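Local coordinates for putative lipoprotein (Clostridium difficile, PDB 4EXR) that is of unknown function but is a putative lipoprotein that carries two PepSY (YPEB-type) domains, of a family related to peptidase propeptides, in one chain, at residues V51-E56 against W134-D139; D141-K146 against V160-G165; K61-V66 against K76-A81; Y45-I50 against V102-K107. All blocks are in the same frame, centred on the assembly; numbering follows the deposited sequence. Where two conformers were deposited one is given.

Contact 1: residues V51-E56 against W134-D139; sequences VDLSLE and WSLDKD. With NA (sodium ion), chain B.
A sodium site closes one end of the antiparallel strand pair formed by Val51-Glu56 and Trp134-Asp139, which brings together one strand from each of the two PepSY-family regions. The ion takes Val51 O and Asp52 OD1 from one strand, Asp137 OD1 from the other at 2.3 Å, and two waters. The two carboxylates lie side by side, their planes 54° apart, and the cation bound to both probably offsets the repulsion of Asp52 OD1 and Asp137 OD1, 3.4 Å apart. A further water donates to both Asp52 OD1 and Leu136 O, bridging the strands beside the metal. Beyond it the backbones pair directly: Leu136 N reaches Leu53 O at 2.8 Å and Leu55 N reaches Trp134 O at 2.9 Å. On the side of the sheet carrying Leu53, Leu55, Trp134 and Leu136, Leu55 CB sits over one face of the Trp134 indole, 3.9 Å from the five-membered ring centroid, a CH-pi contact. Leu53 CD2 comes to the ring edge at CH2 and also packs on Leu136 CD1 at 3.8 Å. Strands 61-69 and 142-151 flank the pair, Val51 and Asp52 form a classic bulge opposite Glu67, and Tyr34 of helix 34-44 touches Leu53 and Trp134.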
loop_
_atom_site.group_PDB
_atom_site.type_symbol
_atom_site.label_atom_id
_atom_site.label_comp_id
_atom_site.label_asym_id
_atom_site.label_seq_id
_atom_site.Cartn_x
_atom_site.Cartn_y
_atom_site.Cartn_z
ATOM N N VAL A 51 -0.763 15.901 4.300
ATOM C CA VAL A 51 0.018 16.548 3.251
ATOM C C VAL A 51 -0.692 16.549 1.889
ATOM O O VAL A 51 -0.328 17.304 1.005
ATOM C CB VAL A 51 1.459 15.927 3.121
ATOM C CG1 VAL A 51 2.251 16.108 4.427
ATOM C CG2 VAL A 51 1.390 14.449 2.728
ATOM N N ASP A 52 -1.707 15.704 1.725
ATOM C CA ASP A 52 -2.491 15.669 0.486
ATOM C C ASP A 52 -3.887 15.162 0.799
ATOM O O ASP A 52 -4.060 14.291 1.662
ATOM C CB ASP A 52 -1.861 14.748 -0.585
ATOM C CG ASP A 52 -0.518 15.263 -1.113
ATOM O OD1 ASP A 52 -0.494 16.305 -1.821
ATOM O OD2 ASP A 52 0.512 14.596 -0.846
ATOM N N LEU A 53 -4.878 15.704 0.094
ATOM C CA LEU A 53 -6.255 15.242 0.217
ATOM C C LEU A 53 -6.883 15.369 -1.156
ATOM O O LEU A 53 -6.669 16.360 -1.852
ATOM C CB LEU A 53 -7.020 16.112 1.217
ATOM C CG LEU A 53 -8.526 15.844 1.341
ATOM C CD1 LEU A 53 -8.789 14.464 1.878
ATOM C CD2 LEU A 53 -9.178 16.882 2.232
ATOM N N SER A 54 -7.633 14.363 -1.573
ATOM C CA SER A 54 -8.292 14.450 -2.875
ATOM C C SER A 54 -9.586 13.653 -2.889
ATOM O O SER A 54 -9.807 12.795 -2.048
ATOM C CB SER A 54 -7.372 13.971 -3.995
ATOM O OG SER A 54 -7.159 12.576 -3.906
ATOM N N LEU A 55 -10.436 13.972 -3.856
ATOM C CA LEU A 55 -11.651 13.223 -4.101
ATOM C C LEU A 55 -11.679 12.906 -5.586
ATOM O O LEU A 55 -11.526 13.797 -6.423
ATOM C CB LEU A 55 -12.875 14.052 -3.715
ATOM C CG LEU A 55 -14.241 13.400 -4.013
ATOM C CD1 LEU A 55 -14.391 12.051 -3.306
ATOM C CD2 LEU A 55 -15.347 14.351 -3.610
ATOM N N GLU A 56 -11.858 11.634 -5.914
ATOM C CA GLU A 56 -11.956 11.231 -7.307
ATOM C C GLU A 56 -12.897 10.048 -7.442
ATOM O O GLU A 56 -13.243 9.397 -6.456
ATOM C CB GLU A 56 -10.581 10.850 -7.851
ATOM C CG GLU A 56 -10.015 9.595 -7.224
ATOM C CD GLU A 56 -8.511 9.484 -7.396
ATOM O OE1 GLU A 56 -7.942 10.266 -8.189
ATOM O OE2 GLU A 56 -7.898 8.620 -6.732
ATOM N N TRP A 134 -10.902 16.823 -7.475
ATOM C CA TRP A 134 -10.327 17.963 -6.780
ATOM C C TRP A 134 -9.318 17.451 -5.771
ATOM O O TRP A 134 -9.405 16.314 -5.307
ATOM C CB TRP A 134 -11.370 18.893 -6.142
ATOM C CG TRP A 134 -12.195 18.336 -5.013
ATOM C CD1 TRP A 134 -13.517 17.948 -5.073
ATOM C CD2 TRP A 134 -11.783 18.138 -3.651
ATOM N NE1 TRP A 134 -13.933 17.523 -3.836
ATOM C CE2 TRP A 134 -12.895 17.625 -2.951
ATOM C CE3 TRP A 134 -10.580 18.345 -2.957
ATOM C CZ2 TRP A 134 -12.836 17.307 -1.601
ATOM C CZ3 TRP A 134 -10.533 18.035 -1.614
ATOM C CH2 TRP A 134 -11.651 17.517 -0.951
ATOM N N SER A 135 -8.333 18.285 -5.476
ATOM C CA SER A 135 -7.380 17.978 -4.431
ATOM C C SER A 135 -6.999 19.251 -3.687
ATOM O O SER A 135 -7.289 20.364 -4.133
ATOM C CB SER A 135 -6.152 17.256 -4.991
ATOM O OG SER A 135 -5.560 17.967 -6.058
ATOM N N LEU A 136 -6.391 19.067 -2.529
ATOM C CA LEU A 136 -5.824 20.158 -1.773
ATOM C C LEU A 136 -4.339 19.867 -1.723
ATOM O O LEU A 136 -3.936 18.737 -1.458
ATOM C CB LEU A 136 -6.412 20.189 -0.368
ATOM C CG LEU A 136 -7.772 20.878 -0.298
ATOM C CD1 LEU A 136 -8.545 20.398 0.921
ATOM C CD2 LEU A 136 -7.571 22.396 -0.267
ATOM N N ASP A 137 -3.534 20.889 -1.994
ATOM C CA ASP A 137 -2.087 20.746 -2.054
ATOM C C ASP A 137 -1.472 22.060 -1.577
ATOM O O ASP A 137 -2.176 23.064 -1.435
ATOM C CB ASP A 137 -1.657 20.439 -3.490
ATOM C CG ASP A 137 -0.244 19.837 -3.579
ATOM O OD1 ASP A 137 0.370 19.519 -2.531
ATOM O OD2 ASP A 137 0.250 19.669 -4.714
ATOM N N LYS A 138 -0.171 22.051 -1.313
ATOM C CA LYS A 138 0.504 23.265 -0.889
ATOM C C LYS A 138 1.817 23.429 -1.633
ATOM O O LYS A 138 2.592 22.483 -1.760
ATOM C CB LYS A 138 0.771 23.248 0.618
ATOM C CG LYS A 138 1.551 24.486 1.109
ATOM C CD LYS A 138 1.928 24.398 2.583
ATOM C CE LYS A 138 3.152 23.513 2.784
ATOM N NZ LYS A 138 3.496 23.372 4.233
ATOM N N ASP A 139 2.047 24.633 -2.138
ATOM C CA ASP A 139 3.362 25.006 -2.653
ATOM C C ASP A 139 3.589 26.473 -2.311
ATOM O O ASP A 139 2.627 27.248 -2.265
ATOM C CB ASP A 139 3.433 24.775 -4.164
ATOM C CG ASP A 139 4.849 24.925 -4.715
ATOM O OD1 ASP A 139 5.813 24.826 -3.923
ATOM O OD2 ASP A 139 4.996 25.138 -5.940
HETATM NA NA NA B . 0.919 17.944 -0.898
HETATM O O HOH W 1 -2.725 16.942 -3.184
HETATM O O HOH W 2 2.584 16.274 -0.697
HETATM O O HOH W 3 1.861 19.695 0.346
#

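Contact 2: residues D141-K146 against V160-G165; sequences DVTFYK and VDSKKG
Thr143 O is gripped twice by Ser162, through backbone and side chain. Ser162 N lies in the carbonyl plane at 3.1 Å from Thr143 O, while Ser162 OG donates to the same oxygen at 2.8 Å from well above that plane. With chi1 at 63°, Ser162 OG sits between its own backbone N and carbonyl carbon, where it can share the acceptor with the backbone N-H. Next along, Tyr145 N to Val160 O and Val160 N to Tyr145 O, both 2.8 Å, make a reciprocal hydrogen-bonded pair. This is the open end of the antiparallel hairpin of strands 142-151 and 154-161, and here the second strand turns off: Asp161 OD1 accepts from Lys163 N, an Asx turn, and from Lys164 N at 2.8 Å, so one carboxylate oxygen holds the chain as it leaves the sheet. Other van der Waals contacts are lighter. Tyr145 CD2 lies 4.1 Å from Ser162 CB, and Tyr145 and Val160 direct their side chains to the same face, covered by Ala119 and Ile122 of helix 116-126. Val142 CG1 rests against the carboxylate oxygen Asp161 OD2 at 3.8 Å, the two side chains crossing at about a right angle. The polar ends of Tyr145 and Thr143 bond elsewhere, Tyr145 OH to Met114 O and Thr143 OG1 to Asp109 N.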
loop_
_atom_site.group_PDB
_atom_site.type_symbol
_atom_site.label_atom_id
_atom_site.label_comp_id
_atom_site.label_asym_id
_atom_site.label_seq_id
_atom_site.Cartn_x
_atom_site.Cartn_y
_atom_site.Cartn_z
ATOM N N ASP A 141 4.055 27.864 0.374
ATOM C CA ASP A 141 3.313 28.199 1.592
ATOM C C ASP A 141 1.838 28.537 1.353
ATOM O O ASP A 141 1.141 29.001 2.259
ATOM C CB ASP A 141 4.012 29.335 2.356
ATOM C CG ASP A 141 4.058 29.086 3.845
ATOM O OD1 ASP A 141 4.073 27.896 4.242
ATOM O OD2 ASP A 141 4.078 30.078 4.612
ATOM N N VAL A 142 1.370 28.307 0.134
ATOM C CA VAL A 142 -0.014 28.571 -0.218
ATOM C C VAL A 142 -0.723 27.228 -0.335
ATOM O O VAL A 142 -0.317 26.395 -1.125
ATOM C CB VAL A 142 -0.132 29.294 -1.582
ATOM C CG1 VAL A 142 -1.604 29.533 -1.932
ATOM C CG2 VAL A 142 0.632 30.600 -1.571
ATOM N N THR A 143 -1.764 27.016 0.468
ATOM C CA THR A 143 -2.597 25.822 0.321
ATOM C C THR A 143 -3.724 26.159 -0.640
ATOM O O THR A 143 -4.476 27.116 -0.437
ATOM C CB THR A 143 -3.149 25.336 1.679
ATOM O OG1 THR A 143 -2.050 24.974 2.522
ATOM C CG2 THR A 143 -4.084 24.119 1.503
ATOM N N PHE A 144 -3.827 25.380 -1.708
ATOM C CA PHE A 144 -4.811 25.663 -2.730
ATOM C C PHE A 144 -5.633 24.421 -3.063
ATOM O O PHE A 144 -5.178 23.288 -2.884
ATOM C CB PHE A 144 -4.121 26.200 -3.993
ATOM C CG PHE A 144 -3.012 25.315 -4.497
ATOM C CD1 PHE A 144 -3.284 24.251 -5.343
ATOM C CD2 PHE A 144 -1.697 25.541 -4.116
ATOM C CE1 PHE A 144 -2.267 23.423 -5.788
ATOM C CE2 PHE A 144 -0.679 24.724 -4.564
ATOM C CZ PHE A 144 -0.962 23.665 -5.407
ATOM N N TYR A 145 -6.856 24.648 -3.536
ATOM C CA TYR A 145 -7.600 23.589 -4.194
ATOM C C TYR A 145 -7.087 23.509 -5.622
ATOM O O TYR A 145 -6.838 24.531 -6.260
ATOM C CB TYR A 145 -9.095 23.906 -4.227
ATOM C CG TYR A 145 -9.851 23.603 -2.947
ATOM C CD1 TYR A 145 -10.304 22.316 -2.672
ATOM C CD2 TYR A 145 -10.144 24.614 -2.037
ATOM C CE1 TYR A 145 -11.006 22.038 -1.511
ATOM C CE2 TYR A 145 -10.863 24.348 -0.875
ATOM C CZ TYR A 145 -11.287 23.061 -0.624
ATOM O OH TYR A 145 -11.983 22.794 0.532
ATOM N N LYS A 146 -6.914 22.296 -6.124
ATOM C CA LYS A 146 -6.577 22.097 -7.521
ATOM C C LYS A 146 -7.768 21.369 -8.132
ATOM O O LYS A 146 -8.038 20.223 -7.784
ATOM C CB LYS A 146 -5.328 21.239 -7.634
ATOM C CG LYS A 146 -4.875 20.942 -9.061
ATOM C CD LYS A 146 -3.722 19.955 -9.003
ATOM C CE LYS A 146 -3.043 19.774 -10.339
ATOM N NZ LYS A 146 -1.857 18.875 -10.208
ATOM N N VAL A 160 -7.012 27.214 -6.970
ATOM C CA VAL A 160 -7.758 28.251 -6.268
ATOM C C VAL A 160 -7.240 28.380 -4.830
ATOM O O VAL A 160 -7.201 27.386 -4.107
ATOM C CB VAL A 160 -9.262 27.891 -6.219
ATOM C CG1 VAL A 160 -10.050 28.933 -5.438
ATOM C CG2 VAL A 160 -9.835 27.697 -7.632
ATOM N N ASP A 161 -6.841 29.590 -4.421
ATOM C CA ASP A 161 -6.451 29.843 -3.025
ATOM C C ASP A 161 -7.553 29.380 -2.071
ATOM O O ASP A 161 -8.713 29.794 -2.192
ATOM C CB ASP A 161 -6.168 31.331 -2.792
ATOM C CG ASP A 161 -5.592 31.602 -1.409
ATOM O OD1 ASP A 161 -6.321 31.434 -0.404
ATOM O OD2 ASP A 161 -4.408 31.990 -1.323
ATOM N N SER A 162 -7.195 28.516 -1.127
ATOM C CA SER A 162 -8.202 27.830 -0.306
ATOM C C SER A 162 -8.905 28.763 0.689
ATOM O O SER A 162 -9.975 28.429 1.215
ATOM C CB SER A 162 -7.571 26.650 0.434
ATOM O OG SER A 162 -6.582 27.122 1.332
ATOM N N LYS A 163 -8.309 29.924 0.954
ATOM C CA LYS A 163 -8.935 30.900 1.838
ATOM C C LYS A 163 -9.543 32.075 1.066
ATOM O O LYS A 163 -10.688 32.469 1.318
ATOM C CB LYS A 163 -7.948 31.427 2.880
ATOM C CG LYS A 163 -7.394 30.391 3.855
ATOM C CD LYS A 163 -6.511 31.098 4.888
ATOM C CE LYS A 163 -5.427 30.193 5.468
ATOM N NZ LYS A 163 -5.933 29.182 6.442
ATOM N N LYS A 164 -8.776 32.622 0.126
ATOM C CA LYS A 164 -9.129 33.878 -0.538
ATOM C C LYS A 164 -10.001 33.689 -1.773
ATOM O O LYS A 164 -10.667 34.629 -2.208
ATOM C CB LYS A 164 -7.868 34.646 -0.946
ATOM C CG LYS A 164 -6.947 35.055 0.201
ATOM C CD LYS A 164 -5.675 35.699 -0.355
ATOM C CE LYS A 164 -4.562 35.768 0.681
ATOM N NZ LYS A 164 -3.260 36.146 0.051
ATOM N N GLY A 165 -9.977 32.494 -2.352
ATOM C CA GLY A 165 -10.779 32.211 -3.534
ATOM C C GLY A 165 -10.165 32.677 -4.840
ATOM O O GLY A 165 -10.745 32.491 -5.910
#

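Contact 3: residues K61-V66 against K76-A81; sequences KFVYTV and KMKIDA. With PO4 (phosphate ion), chain C.
Lys61 NZ and Asp80 OD2 form a salt bridge of 2.9 Å at one end of the antiparallel hairpin made by strands 61-69 and 73-80. The ammonium uses the anti lone pair of OD2, and the side chains cross at about a right angle; a bend at the last torsion of Lys61 (chi4 -85°) brings NZ to the oxygen. Between the strands, Tyr64 and Ile79 exchange two backbone hydrogen bonds, as do Val66 and Met77, a selenomethionine, whose N-H groups each reach the partner carbonyl at 2.8 Å. Ala81 N adds a nearly straight bond to Phe62 O (173°), carrying the pairing past the end of the second strand.

On one face Ala81 CB rests obliquely against the Tyr64 ring, 3.5 Å from CE2, and Val66 CG2 touches Ile79 CD1; Ala37 and Phe41 of helix 34-44 cover this side. On the other face Val63 CG1 packs on Lys78 CB at 3.8 Å, and Thr65 lies alongside the extended Lys78 chain, its OG1 near Lys78 CG.

Farther out, Tyr64 OH hydrogen-bonds to Val32 O, which probably helps hold the ring in place, and Asp80 OD1 accepts from Asn82 N and Thr83 N. The same Asp80 OD1 takes a hydrogen bond from a water, 3.0 Å away, which in turn accepts from Phe62 N at 2.8 Å.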
loop_
_atom_site.group_PDB
_atom_site.type_symbol
_atom_site.label_atom_id
_atom_site.label_comp_id
_atom_site.label_asym_id
_atom_site.label_seq_id
_atom_site.Cartn_x
_atom_site.Cartn_y
_atom_site.Cartn_z
ATOM N N LYS A 61 -17.429 4.017 -7.323
ATOM C CA LYS A 61 -17.321 4.644 -6.013
ATOM C C LYS A 61 -16.689 6.029 -6.144
ATOM O O LYS A 61 -15.908 6.279 -7.057
ATOM C CB LYS A 61 -16.419 3.813 -5.097
ATOM C CG LYS A 61 -16.969 2.483 -4.622
ATOM C CD LYS A 61 -15.851 1.687 -3.947
ATOM C CE LYS A 61 -16.376 0.499 -3.143
ATOM N NZ LYS A 61 -16.783 0.903 -1.763
ATOM N N PHE A 62 -17.022 6.929 -5.227
ATOM C CA PHE A 62 -16.237 8.144 -5.076
ATOM C C PHE A 62 -15.416 7.973 -3.819
ATOM O O PHE A 62 -15.901 7.470 -2.797
ATOM C CB PHE A 62 -17.117 9.388 -5.037
ATOM C CG PHE A 62 -17.876 9.609 -6.313
ATOM C CD1 PHE A 62 -19.107 9.000 -6.515
ATOM C CD2 PHE A 62 -17.334 10.377 -7.333
ATOM C CE1 PHE A 62 -19.802 9.183 -7.700
ATOM C CE2 PHE A 62 -18.035 10.563 -8.529
ATOM C CZ PHE A 62 -19.258 9.963 -8.708
ATOM N N VAL A 63 -14.156 8.370 -3.910
ATOM C CA VAL A 63 -13.183 7.989 -2.906
ATOM C C VAL A 63 -12.331 9.188 -2.505
ATOM O O VAL A 63 -11.754 9.856 -3.361
ATOM C CB VAL A 63 -12.266 6.852 -3.454
ATOM C CG1 VAL A 63 -11.168 6.488 -2.461
ATOM C CG2 VAL A 63 -13.105 5.613 -3.819
ATOM N N TYR A 64 -12.281 9.456 -1.202
ATOM C CA TYR A 64 -11.322 10.392 -0.631
ATOM C C TYR A 64 -10.013 9.672 -0.425
ATOM O O TYR A 64 -9.994 8.556 0.100
ATOM C CB TYR A 64 -11.785 10.874 0.747
ATOM C CG TYR A 64 -12.974 11.807 0.745
ATOM C CD1 TYR A 64 -12.859 13.123 0.286
ATOM C CD2 TYR A 64 -14.203 11.387 1.248
ATOM C CE1 TYR A 64 -13.960 13.980 0.299
ATOM C CE2 TYR A 64 -15.299 12.233 1.271
ATOM C CZ TYR A 64 -15.179 13.519 0.799
ATOM O OH TYR A 64 -16.284 14.342 0.834
ATOM N N THR A 65 -8.915 10.306 -0.826
ATOM C CA THR A 65 -7.595 9.794 -0.466
ATOM C C THR A 65 -6.981 10.840 0.445
ATOM O O THR A 65 -6.924 12.006 0.075
ATOM C CB THR A 65 -6.713 9.567 -1.714
ATOM O OG1 THR A 65 -7.366 8.633 -2.583
ATOM C CG2 THR A 65 -5.307 9.024 -1.334
ATOM N N VAL A 66 -6.578 10.425 1.647
ATOM C CA VAL A 66 -5.974 11.328 2.619
ATOM C C VAL A 66 -4.571 10.805 2.881
ATOM O O VAL A 66 -4.395 9.628 3.204
ATOM C CB VAL A 66 -6.740 11.338 3.955
ATOM C CG1 VAL A 66 -6.228 12.481 4.851
ATOM C CG2 VAL A 66 -8.248 11.466 3.723
ATOM N N LYS A 76 -1.443 6.572 4.245
ATOM C CA LYS A 76 -2.406 6.858 3.198
ATOM C C LYS A 76 -3.686 6.100 3.466
ATOM O O LYS A 76 -3.678 4.890 3.711
ATOM C CB LYS A 76 -1.862 6.508 1.814
ATOM C CG LYS A 76 -2.876 6.773 0.702
ATOM C CD LYS A 76 -2.280 6.606 -0.682
ATOM C CE LYS A 76 -1.942 5.162 -0.970
ATOM N NZ LYS A 76 -1.527 4.986 -2.391
HETATM N N MSE A 77 -4.792 6.834 3.464
HETATM C CA MSE A 77 -6.082 6.195 3.667
HETATM C C MSE A 77 -6.989 6.518 2.500
HETATM O O MSE A 77 -6.991 7.640 1.992
HETATM C CB MSE A 77 -6.747 6.654 4.965
HETATM C CG MSE A 77 -6.041 6.194 6.227
HETATM SE SE MSE A 77 -7.122 6.535 7.800
HETATM C CE MSE A 77 -8.533 5.233 7.507
ATOM N N LYS A 78 -7.754 5.526 2.083
ATOM C CA LYS A 78 -8.824 5.750 1.109
ATOM C C LYS A 78 -10.151 5.462 1.784
ATOM O O LYS A 78 -10.309 4.435 2.437
ATOM C CB LYS A 78 -8.646 4.884 -0.134
ATOM C CG LYS A 78 -7.467 5.305 -1.008
ATOM C CD LYS A 78 -7.395 4.438 -2.256
ATOM C CE LYS A 78 -6.304 4.928 -3.194
ATOM N NZ LYS A 78 -5.896 3.853 -4.145
ATOM N N ILE A 79 -11.084 6.393 1.629
ATOM C CA ILE A 79 -12.371 6.338 2.301
ATOM C C ILE A 79 -13.478 6.558 1.279
ATOM O O ILE A 79 -13.446 7.536 0.525
ATOM C CB ILE A 79 -12.456 7.447 3.384
ATOM C CG1 ILE A 79 -11.388 7.227 4.462
ATOM C CG2 ILE A 79 -13.838 7.469 4.017
ATOM C CD1 ILE A 79 -10.948 8.508 5.142
ATOM N N ASP A 80 -14.447 5.645 1.237
ATOM C CA ASP A 80 -15.629 5.823 0.388
ATOM C C ASP A 80 -16.395 7.080 0.795
ATOM O O ASP A 80 -16.774 7.239 1.955
ATOM C CB ASP A 80 -16.536 4.593 0.495
ATOM C CG ASP A 80 -17.690 4.607 -0.518
ATOM O OD1 ASP A 80 -18.460 5.589 -0.574
ATOM O OD2 ASP A 80 -17.831 3.612 -1.257
ATOM N N ALA A 81 -16.623 7.967 -0.169
ATOM C CA ALA A 81 -17.184 9.295 0.100
ATOM C C ALA A 81 -18.692 9.245 0.367
ATOM O O ALA A 81 -19.307 10.257 0.678
ATOM C CB ALA A 81 -16.901 10.228 -1.055
HETATM P P PO4 C . -1.009 1.537 -3.598
HETATM O O1 PO4 C . -1.332 2.134 -4.947
HETATM O O2 PO4 C . -1.701 0.201 -3.463
HETATM O O3 PO4 C . 0.481 1.364 -3.457
HETATM O O4 PO4 C . -1.516 2.456 -2.529
HETATM O O HOH W 4 -19.063 6.276 -3.391
#

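Contact 4: residues Y45-I50 against V102-K107; sequences YKDADI and VARKEK
Arg104 reaches across the protein surface and grips Asp47 O end-on with both terminal nitrogens, NH1 at 2.8 Å and NH2 at 3.2 Å, the carbonyl oxygen lying in the guanidinium plane. NH1 also makes a salt bridge to Asp49 OD2 at 2.9 Å; the oxygen lies in the guanidinium plane, but the nitrogen stands above the carboxylate, the two planes being 70° apart. NH2 also forms a salt bridge to Asp47 OD2, its hydrogen bond weak. The side chain, extended from CG to NE, runs past Asp49 OD2, with CD 3.3 Å from it. NE makes a further salt bridge to Asp71, so three aspartates, Asp47, Asp49 and Asp71, share one guanidinium. Outward from this network, Asp49 CB packs on Lys107 CB at 3.6 Å, side by side, and Lys107 CA meets Ile50 O in a CA-H...O contact. The 3-10 turn 103-106 thereby docks beside the start of strand 49-58, just after the type I turn Tyr45-Ala48 that leaves helix 34-44, while Ile50 packs against Ile38 and Phe41 of that helix.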
loop_
_atom_site.group_PDB
_atom_site.type_symbol
_atom_site.label_atom_id
_atom_site.label_comp_id
_atom_site.label_asym_id
_atom_site.label_seq_id
_atom_site.Cartn_x
_atom_site.Cartn_y
_atom_site.Cartn_z
ATOM N N TYR A 45 -4.304 8.365 13.115
ATOM C CA TYR A 45 -2.903 8.747 13.122
ATOM C C TYR A 45 -2.797 10.107 13.805
ATOM O O TYR A 45 -2.679 11.149 13.155
ATOM C CB TYR A 45 -2.364 8.754 11.688
ATOM C CG TYR A 45 -2.458 7.384 11.048
ATOM C CD1 TYR A 45 -1.754 6.307 11.577
ATOM C CD2 TYR A 45 -3.264 7.158 9.928
ATOM C CE1 TYR A 45 -1.841 5.045 11.018
ATOM C CE2 TYR A 45 -3.358 5.888 9.359
ATOM C CZ TYR A 45 -2.643 4.841 9.907
ATOM O OH TYR A 45 -2.712 3.581 9.352
ATOM N N LYS A 46 -2.829 10.070 15.133
ATOM C CA LYS A 46 -2.991 11.266 15.954
ATOM C C LYS A 46 -1.811 12.231 15.907
ATOM O O LYS A 46 -1.962 13.403 16.239
ATOM C CB LYS A 46 -3.293 10.868 17.404
ATOM C CG LYS A 46 -4.560 10.036 17.553
ATOM C CD LYS A 46 -4.774 9.575 18.985
ATOM C CE LYS A 46 -6.021 8.709 19.094
ATOM N NZ LYS A 46 -7.244 9.439 18.645
ATOM N N ASP A 47 -0.648 11.746 15.489
ATOM C CA ASP A 47 0.548 12.594 15.423
ATOM C C ASP A 47 0.931 12.985 13.992
ATOM O O ASP A 47 1.926 13.680 13.766
ATOM C CB ASP A 47 1.732 11.911 16.119
ATOM C CG ASP A 47 2.881 12.871 16.393
ATOM O OD1 ASP A 47 2.609 14.065 16.662
ATOM O OD2 ASP A 47 4.051 12.435 16.323
ATOM N N ALA A 48 0.133 12.553 13.020
ATOM C CA ALA A 48 0.471 12.800 11.621
ATOM C C ALA A 48 -0.064 14.151 11.133
ATOM O O ALA A 48 -1.112 14.613 11.589
ATOM C CB ALA A 48 -0.084 11.672 10.739
ATOM N N ASP A 49 0.650 14.764 10.193
ATOM C CA ASP A 49 0.174 15.960 9.504
ATOM C C ASP A 49 -0.308 15.585 8.116
ATOM O O ASP A 49 0.378 14.871 7.401
ATOM C CB ASP A 49 1.294 16.981 9.344
ATOM C CG ASP A 49 1.788 17.512 10.670
ATOM O OD1 ASP A 49 0.947 17.805 11.550
ATOM O OD2 ASP A 49 3.020 17.616 10.832
ATOM N N ILE A 50 -1.469 16.091 7.718
ATOM C CA ILE A 50 -1.982 15.796 6.384
ATOM C C ILE A 50 -1.223 16.591 5.336
ATOM O O ILE A 50 -1.054 17.808 5.465
ATOM C CB ILE A 50 -3.493 16.111 6.283
ATOM C CG1 ILE A 50 -4.272 15.141 7.179
ATOM C CG2 ILE A 50 -3.960 16.037 4.822
ATOM C CD1 ILE A 50 -5.795 15.399 7.212
ATOM N N VAL A 102 11.182 16.237 8.366
ATOM C CA VAL A 102 11.343 16.936 7.086
ATOM C C VAL A 102 10.088 16.778 6.196
ATOM O O VAL A 102 9.651 17.736 5.540
ATOM C CB VAL A 102 12.607 16.479 6.331
ATOM C CG1 VAL A 102 12.527 16.871 4.866
ATOM C CG2 VAL A 102 13.867 17.106 6.978
ATOM N N ALA A 103 9.512 15.580 6.172
ATOM C CA ALA A 103 8.281 15.357 5.382
ATOM C C ALA A 103 7.129 16.245 5.843
ATOM O O ALA A 103 6.256 16.612 5.055
ATOM C CB ALA A 103 7.864 13.881 5.427
ATOM N N ARG A 104 7.121 16.579 7.132
ATOM C CA ARG A 104 6.049 17.383 7.707
ATOM C C ARG A 104 5.961 18.788 7.123
ATOM O O ARG A 104 4.947 19.466 7.300
ATOM C CB ARG A 104 6.229 17.508 9.215
ATOM C CG ARG A 104 6.121 16.224 9.989
ATOM C CD ARG A 104 6.098 16.602 11.444
ATOM N NE ARG A 104 6.088 15.473 12.363
ATOM C CZ ARG A 104 4.983 14.952 12.875
ATOM N NH1 ARG A 104 3.793 15.438 12.527
ATOM N NH2 ARG A 104 5.069 13.949 13.726
ATOM N N LYS A 105 7.025 19.250 6.465
ATOM C CA LYS A 105 7.013 20.601 5.905
ATOM C C LYS A 105 5.982 20.784 4.785
ATOM O O LYS A 105 5.614 21.910 4.444
ATOM C CB LYS A 105 8.413 21.019 5.443
ATOM C CG LYS A 105 9.422 21.075 6.609
ATOM C CD LYS A 105 10.829 21.417 6.130
ATOM C CE LYS A 105 11.009 22.919 5.923
ATOM N NZ LYS A 105 11.065 23.675 7.211
ATOM N N GLU A 106 5.501 19.671 4.239
ATOM C CA GLU A 106 4.507 19.700 3.172
ATOM C C GLU A 106 3.076 19.795 3.703
ATOM O O GLU A 106 2.111 19.747 2.931
ATOM C CB GLU A 106 4.652 18.445 2.315
ATOM C CG GLU A 106 6.014 18.310 1.664
ATOM C CD GLU A 106 5.964 18.557 0.168
ATOM O OE1 GLU A 106 5.281 19.516 -0.265
ATOM O OE2 GLU A 106 6.596 17.780 -0.579
ATOM N N LYS A 107 2.927 19.929 5.013
ATOM C CA LYS A 107 1.591 19.849 5.592
ATOM C C LYS A 107 0.681 20.967 5.106
ATOM O O LYS A 107 1.098 22.119 4.956
ATOM C CB LYS A 107 1.627 19.807 7.119
ATOM C CG LYS A 107 2.201 21.037 7.783
ATOM C CD LYS A 107 2.003 20.920 9.285
ATOM C CE LYS A 107 2.821 21.930 10.043
ATOM N NZ LYS A 107 4.274 21.773 9.747
#

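How the contacts relate
Starting from the N terminus, helix 34-44 hands over to segment 45-50, which contact 4 ties to residues 102-107, in the loop between strand 86-93 and helix 116-126. The next residues of strand 49-58 enter contact 1, which closes only when 134-139 is reached. Contact 3 closes the short hairpin loop that follows and is nested inside the loops of both contact 1 and contact 4. Contacts 1 and 4 cross along the chain, and Lys138 NZ bonds to Lys105 O and Lys107 O. Contact 2 then closes the hairpin of strands 142-151 and 154-161, in series after the others. Contact 1 joins the two halves of the eight-stranded antiparallel sheet; contacts 2 and 3, with centres about 21 Å apart, lie on opposite sides of the chain's centre.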